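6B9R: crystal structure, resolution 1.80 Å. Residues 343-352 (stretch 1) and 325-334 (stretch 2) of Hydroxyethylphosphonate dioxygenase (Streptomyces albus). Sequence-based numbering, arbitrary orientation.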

# COMPACT_ATOMS: atom_id res chain seq x y z
N THR A 343 -15.53 -3.59 7.51
CA THR A 343 -16.90 -3.54 8.01
C THR A 343 -17.43 -4.96 8.05
O THR A 343 -17.39 -5.66 7.03
CB THR A 343 -17.81 -2.70 7.11
OG1 THR A 343 -17.28 -1.38 6.96
CG2 THR A 343 -19.25 -2.61 7.68
N SER A 344 -17.93 -5.38 9.20
CA SER A 344 -18.53 -6.70 9.35
C SER A 344 -19.99 -6.53 9.75
O SER A 344 -20.31 -5.76 10.67
CB SER A 344 -17.75 -7.51 10.39
OG SER A 344 -17.70 -6.81 11.62
N LEU A 345 -20.88 -7.23 9.04
CA LEU A 345 -22.31 -7.07 9.24
C LEU A 345 -23.04 -8.40 9.17
O LEU A 345 -22.74 -9.24 8.32
CB LEU A 345 -22.92 -6.14 8.19
CG LEU A 345 -22.40 -4.70 8.19
CD1 LEU A 345 -22.84 -3.98 6.91
CD2 LEU A 345 -22.90 -3.96 9.42
N ALA A 346 -24.03 -8.56 10.05
CA ALA A 346 -25.10 -9.51 9.81
C ALA A 346 -26.21 -8.76 9.09
O ALA A 346 -26.60 -7.66 9.52
CB ALA A 346 -25.61 -10.12 11.13
N VAL A 347 -26.70 -9.32 7.99
CA VAL A 347 -27.67 -8.65 7.14
C VAL A 347 -28.93 -9.48 7.09
O VAL A 347 -28.92 -10.60 6.56
CB VAL A 347 -27.12 -8.44 5.72
CG1 VAL A 347 -28.15 -7.68 4.87
CG2 VAL A 347 -25.76 -7.73 5.76
N ASP A 348 -30.02 -8.94 7.63
CA ASP A 348 -31.34 -9.54 7.43
C ASP A 348 -31.92 -8.94 6.17
O ASP A 348 -32.14 -7.73 6.10
CB ASP A 348 -32.26 -9.29 8.62
CG ASP A 348 -31.83 -10.04 9.85
OD1 ASP A 348 -31.46 -11.22 9.71
OD2 ASP A 348 -31.84 -9.45 10.95
N VAL A 349 -32.13 -9.78 5.16
CA VAL A 349 -32.68 -9.34 3.89
C VAL A 349 -34.19 -9.46 4.01
O VAL A 349 -34.73 -10.57 4.11
CB VAL A 349 -32.14 -10.15 2.71
CG1 VAL A 349 -32.77 -9.65 1.40
CG2 VAL A 349 -30.62 -10.03 2.66
N LEU A 350 -34.88 -8.32 4.02
CA LEU A 350 -36.31 -8.27 4.29
C LEU A 350 -37.14 -8.10 3.04
O LEU A 350 -38.25 -8.65 2.96
CB LEU A 350 -36.62 -7.11 5.25
CG LEU A 350 -35.81 -7.12 6.56
CD1 LEU A 350 -36.06 -5.85 7.36
CD2 LEU A 350 -36.11 -8.37 7.38
N THR A 351 -36.63 -7.38 2.05
CA THR A 351 -37.41 -7.09 0.86
C THR A 351 -37.42 -8.28 -0.08
O THR A 351 -36.42 -9.00 -0.24
CB THR A 351 -36.85 -5.85 0.15
OG1 THR A 351 -37.59 -5.62 -1.06
CG2 THR A 351 -35.37 -6.02 -0.18
N ALA A 352 -38.58 -8.50 -0.70
CA ALA A 352 -38.78 -9.46 -1.77
C ALA A 352 -38.58 -8.84 -3.15
O ALA A 352 -38.74 -9.53 -4.15
CB ALA A 352 -40.19 -10.05 -1.68
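Stretch 2, residues 325-334: APAYRFTQLA

Stretch 2 lies alongside stretch 1 as an antiparallel β partner, and the strongest polar contact between them is a salt bridge. Arg329 NH2 donates to Asp348 OD2 at 2.7 Å. Arg329 NE adds a weak hydrogen bond to the same Asp348 OD2 at 3.2 Å. The carboxylate oxygen lies near the plane of the guanidinium, at its edge, where the N-H groups point. Arg329 reaches it with chi1 t and chi2 and chi3 both m, while Asp348 has chi1 m.

The same two residues are also joined through their backbones. Asp348 N donates to Arg329 O at 2.8 Å, and Arg329 N donates to Asp348 O at 2.9 Å. They form a hydrogen-bonded pair of the antiparallel ladder. The next such pair is Ala346 with Thr331. Here Ala346 N to Thr331 O and Thr331 N to Ala346 O are both 2.9 Å.

At one end of the ladder, Leu333 N donates to Ser344 O at 2.9 Å, with a nearly straight N-H...O angle of 171°. The Ser344 side chain, chi1 p, turns its hydroxyl to the backbone of stretch 2, and Ser344 OG donates to Ala334 O at 2.7 Å. Water 1 bridges the backbones here. It accepts from Ser344 N at 3.0 Å and donates to Leu333 O at 3.2 Å. At the other end, Ala327 O accepts two hydrogen bonds, from Leu350 N at 2.8 Å and from Thr351 N at 3.1 Å. By this point stretch 1 has left its strand, and Leu350 has phi/psi of -102/-34°. Ala327 is similar at -96/-34°, just before stretch 2 becomes extended.

The strand of stretch 1 spans residues 343-349. Its N-to-C direction makes an angle of 144° with that of the strand at 328-332, so the two are antiparallel but clearly inclined. Their axes approach to 4.6 Å. The register runs from Leu345 opposite Gln332 to Val349 opposite Tyr328, with paired CA atoms 4.8 to 5.0 Å apart. CA-H...O contacts supplement the ladder: Tyr328 CA lies 3.2 Å from Asp348 O, and Leu345 CA lies 3.2 Å from Thr331 O.

Side chains alternate between the two faces of the sheet. Leu345, Val347 and Val349 share one face with Gln332, Phe330 and Tyr328. Val347 CG1 packs against Phe330 CE1 at 3.8 Å and Tyr328 CB at 4.2 Å, so it touches both aromatic residues. Leu345 CD1 meets Phe330 CD1 at 4.2 Å. Val349 CG1 lies 4.2 Å from Tyr328 CE1.

The other face carries Ala346 and Asp348 with Thr331 and Arg329. Ala346 CB is 4.0 Å from Thr331 CB and 4.2 Å from Leu333 CD1. Beyond the ladder, Leu350 CD1 rests 4.1 Å from Pro326 CB, and Thr351 CG2 is 3.6 Å from Ala327 CB. Together the two stretches bury 800 Å², both sides summed.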

# COMPACT_ATOMS: atom_id res chain seq x y z
N ALA A 325 -39.61 2.09 5.49
CA ALA A 325 -39.75 0.98 4.54
C ALA A 325 -38.43 0.23 4.46
O ALA A 325 -37.64 0.42 3.53
CB ALA A 325 -40.19 1.48 3.17
N PRO A 326 -38.15 -0.64 5.43
CA PRO A 326 -36.82 -1.25 5.52
C PRO A 326 -36.69 -2.37 4.50
O PRO A 326 -37.58 -3.21 4.36
CB PRO A 326 -36.76 -1.80 6.95
CG PRO A 326 -38.19 -2.11 7.27
CD PRO A 326 -39.04 -1.08 6.53
N ALA A 327 -35.58 -2.36 3.77
CA ALA A 327 -35.23 -3.49 2.91
C ALA A 327 -34.28 -4.45 3.59
O ALA A 327 -34.34 -5.66 3.34
CB ALA A 327 -34.60 -2.98 1.61
N TYR A 328 -33.40 -3.93 4.44
CA TYR A 328 -32.41 -4.73 5.14
C TYR A 328 -32.35 -4.26 6.58
O TYR A 328 -32.59 -3.08 6.86
CB TYR A 328 -30.99 -4.60 4.54
CG TYR A 328 -30.95 -4.63 3.03
CD1 TYR A 328 -31.32 -5.77 2.34
CD2 TYR A 328 -30.54 -3.52 2.31
CE1 TYR A 328 -31.30 -5.79 0.95
CE2 TYR A 328 -30.49 -3.54 0.93
CZ TYR A 328 -30.86 -4.68 0.26
OH TYR A 328 -30.82 -4.70 -1.11
N ARG A 329 -32.00 -5.17 7.47
CA ARG A 329 -31.68 -4.80 8.85
C ARG A 329 -30.24 -5.23 9.09
O ARG A 329 -29.91 -6.40 8.91
CB ARG A 329 -32.64 -5.44 9.85
CG ARG A 329 -32.68 -4.72 11.20
CD ARG A 329 -31.52 -5.14 12.10
NE ARG A 329 -31.57 -6.58 12.37
CZ ARG A 329 -32.26 -7.15 13.36
NH1 ARG A 329 -32.97 -6.42 14.22
NH2 ARG A 329 -32.22 -8.47 13.49
N PHE A 330 -29.39 -4.28 9.45
CA PHE A 330 -27.98 -4.56 9.66
C PHE A 330 -27.67 -4.67 11.14
O PHE A 330 -28.25 -3.95 11.96
CB PHE A 330 -27.10 -3.46 9.06
CG PHE A 330 -27.24 -3.27 7.58
CD1 PHE A 330 -27.01 -4.31 6.69
CD2 PHE A 330 -27.56 -2.02 7.07
CE1 PHE A 330 -27.12 -4.10 5.31
CE2 PHE A 330 -27.66 -1.81 5.70
CZ PHE A 330 -27.45 -2.86 4.82
N THR A 331 -26.74 -5.57 11.47
CA THR A 331 -26.16 -5.68 12.80
C THR A 331 -24.65 -5.54 12.67
O THR A 331 -24.03 -6.23 11.85
CB THR A 331 -26.51 -7.02 13.46
OG1 THR A 331 -27.94 -7.16 13.55
CG2 THR A 331 -25.93 -7.10 14.87
N GLN A 332 -24.06 -4.63 13.45
CA GLN A 332 -22.63 -4.37 13.37
C GLN A 332 -21.86 -5.41 14.17
O GLN A 332 -22.11 -5.60 15.36
CB GLN A 332 -22.32 -2.96 13.89
CG GLN A 332 -20.82 -2.63 14.03
CD GLN A 332 -20.57 -1.34 14.81
OE1 GLN A 332 -21.25 -0.33 14.61
NE2 GLN A 332 -19.59 -1.37 15.72
N LEU A 333 -20.93 -6.11 13.50
CA LEU A 333 -20.16 -7.15 14.14
C LEU A 333 -18.77 -6.61 14.48
O LEU A 333 -18.49 -5.42 14.34
CB LEU A 333 -20.13 -8.40 13.24
CG LEU A 333 -21.52 -8.80 12.72
CD1 LEU A 333 -21.41 -9.97 11.73
CD2 LEU A 333 -22.44 -9.15 13.90
N ALA A 334 -17.89 -7.49 14.95
CA ALA A 334 -16.63 -7.04 15.54
C ALA A 334 -15.73 -6.39 14.49
O ALA A 334 -15.62 -6.87 13.36
CB ALA A 334 -15.91 -8.23 16.18
O HOH W 1 -17.56 -3.81 11.71